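MRNA-binding protein PUF3 (Saccharomyces cerevisiae, PDB 3K49) binds 3' UTRs of mRNAs encoding mitochondrial proteins, localizing them near mitochondria, and promotes deadenylation and decay of COX17 mRNA. Local coordinates at residues L296-E299 and M304-M307. Numbering follows the deposited sequence.
Sequences LNLE and MILM
Leu-298 and Ile-305 carry most of this contact, an apolar meeting between the loop that follows helix 292-296 and the short helix 303-308. Leu-298 offers two surfaces. Its CB lies 3.9 Å from CG1 of Ile-305, while its CD1 methyl reaches on to CB of Met-304, also at 3.9 Å. The same CD1 sits 4.0 Å from CD1 of Ile-305; the two side chains pass at a slant, Leu-298 using CB and CD1, Ile-305 its CG1-CD1 arm. In Ile-305, CG1 stands opposite the carbonyl carbon (chi1 -57°), and a bend at chi2 (-60°) sets CD1 against the leucine. Met-304 touches Leu-298 with CB; farther out its chain bends at chi2 and chi3, and SD and CE make no close contact with Leu-298. Pro-289 and Ala-335 of helix 326-345 pack against both Leu-298 and Met-304, joining this patch to the neighbouring helix and loop.

A backbone oxygen makes the second kind of contact. Glu-299 O lies 3.4 Å from CG1 of Ile-305 and 3.7 Å from its CB, a van der Waals approach by an oxygen that also accepts a hydrogen bond from OG of Ser-302, a residue between the two segments. The CB of Glu-299 points away from the helix, and its carboxylate comes close to that of Asp-301, a proximity that probably disfavours full charge on both. An alanine at Ile-305 would lose the whole branched end (CG1, CG2 and CD1), and would probably leave Leu-298 and the Glu-299 carbonyl without the groups they pack on and the loop less firmly seated on the helix.

Both segments fall in Pumilio repeat 8, near the C-terminal end of the curved, all-helical PUM-HD array, where this short-range contact folds the loop back onto the helix it leads into.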
loop_
_atom_site.group_PDB
_atom_site.type_symbol
_atom_site.label_atom_id
_atom_site.label_comp_id
_atom_site.label_asym_id
_atom_site.label_seq_id
_atom_site.Cartn_x
_atom_site.Cartn_y
_atom_site.Cartn_z
ATOM N N LEU A 296 3.290 -39.994 -12.858
ATOM C CA LEU A 296 2.885 -40.331 -14.219
ATOM C C LEU A 296 1.401 -40.663 -14.321
ATOM O O LEU A 296 0.769 -40.407 -15.348
ATOM C CB LEU A 296 3.730 -41.477 -14.769
ATOM C CG LEU A 296 4.897 -41.023 -15.647
ATOM C CD1 LEU A 296 5.882 -42.156 -15.909
ATOM C CD2 LEU A 296 4.367 -40.437 -16.953
ATOM N N ASN A 297 0.849 -41.231 -13.254
ATOM C CA ASN A 297 -0.560 -41.602 -13.234
ATOM C C ASN A 297 -1.276 -41.068 -11.994
ATOM O O ASN A 297 -1.491 -41.796 -11.026
ATOM C CB ASN A 297 -0.716 -43.121 -13.336
ATOM C CG ASN A 297 -2.098 -43.532 -13.805
ATOM O OD1 ASN A 297 -2.745 -42.815 -14.573
ATOM N ND2 ASN A 297 -2.559 -44.694 -13.348
ATOM N N LEU A 298 -1.634 -39.787 -12.030
ATOM C CA LEU A 298 -2.337 -39.161 -10.918
ATOM C C LEU A 298 -3.831 -39.331 -11.095
ATOM O O LEU A 298 -4.308 -39.554 -12.210
ATOM C CB LEU A 298 -1.994 -37.671 -10.820
ATOM C CG LEU A 298 -0.611 -37.304 -10.279
ATOM C CD1 LEU A 298 -0.392 -35.798 -10.344
ATOM C CD2 LEU A 298 -0.441 -37.816 -8.858
ATOM N N GLU A 299 -4.564 -39.227 -9.991
ATOM C CA GLU A 299 -6.017 -39.327 -10.023
ATOM C C GLU A 299 -6.634 -37.941 -10.066
ATOM O O GLU A 299 -6.025 -36.966 -9.628
ATOM C CB GLU A 299 -6.535 -40.091 -8.805
ATOM C CG GLU A 299 -5.778 -41.376 -8.528
ATOM C CD GLU A 299 -6.390 -42.182 -7.404
ATOM O OE1 GLU A 299 -7.636 -42.267 -7.350
ATOM O OE2 GLU A 299 -5.620 -42.730 -6.583
ATOM N N MET A 304 -2.540 -32.028 -6.820
ATOM C CA MET A 304 -1.996 -31.456 -8.051
ATOM C C MET A 304 -3.063 -31.207 -9.104
ATOM O O MET A 304 -3.185 -30.096 -9.624
ATOM C CB MET A 304 -0.939 -32.384 -8.638
ATOM C CG MET A 304 0.340 -32.443 -7.837
ATOM S SD MET A 304 1.411 -31.050 -8.232
ATOM C CE MET A 304 1.569 -31.273 -10.002
ATOM N N ILE A 305 -3.834 -32.244 -9.416
ATOM C CA ILE A 305 -4.798 -32.177 -10.508
ATOM C C ILE A 305 -5.976 -31.271 -10.184
ATOM O O ILE A 305 -6.465 -30.547 -11.053
ATOM C CB ILE A 305 -5.355 -33.568 -10.854
ATOM C CG1 ILE A 305 -4.218 -34.525 -11.208
ATOM C CG2 ILE A 305 -6.357 -33.470 -11.995
ATOM C CD1 ILE A 305 -3.392 -34.080 -12.393
ATOM N N LEU A 306 -6.437 -31.314 -8.936
ATOM C CA LEU A 306 -7.485 -30.405 -8.487
ATOM C C LEU A 306 -6.993 -28.970 -8.633
ATOM O O LEU A 306 -7.770 -28.057 -8.895
ATOM C CB LEU A 306 -7.838 -30.658 -7.026
ATOM C CG LEU A 306 -8.625 -31.912 -6.664
ATOM C CD1 LEU A 306 -8.701 -32.036 -5.150
ATOM C CD2 LEU A 306 -10.018 -31.879 -7.275
ATOM N N MET A 307 -5.691 -28.786 -8.453
ATOM C CA MET A 307 -5.081 -27.468 -8.516
ATOM C C MET A 307 -4.867 -26.989 -9.954
ATOM O O MET A 307 -5.253 -25.871 -10.295
ATOM C CB MET A 307 -3.779 -27.444 -7.707
ATOM C CG MET A 307 -4.028 -27.383 -6.203
ATOM S SD MET A 307 -2.537 -27.474 -5.207
ATOM C CE MET A 307 -1.631 -26.042 -5.800
#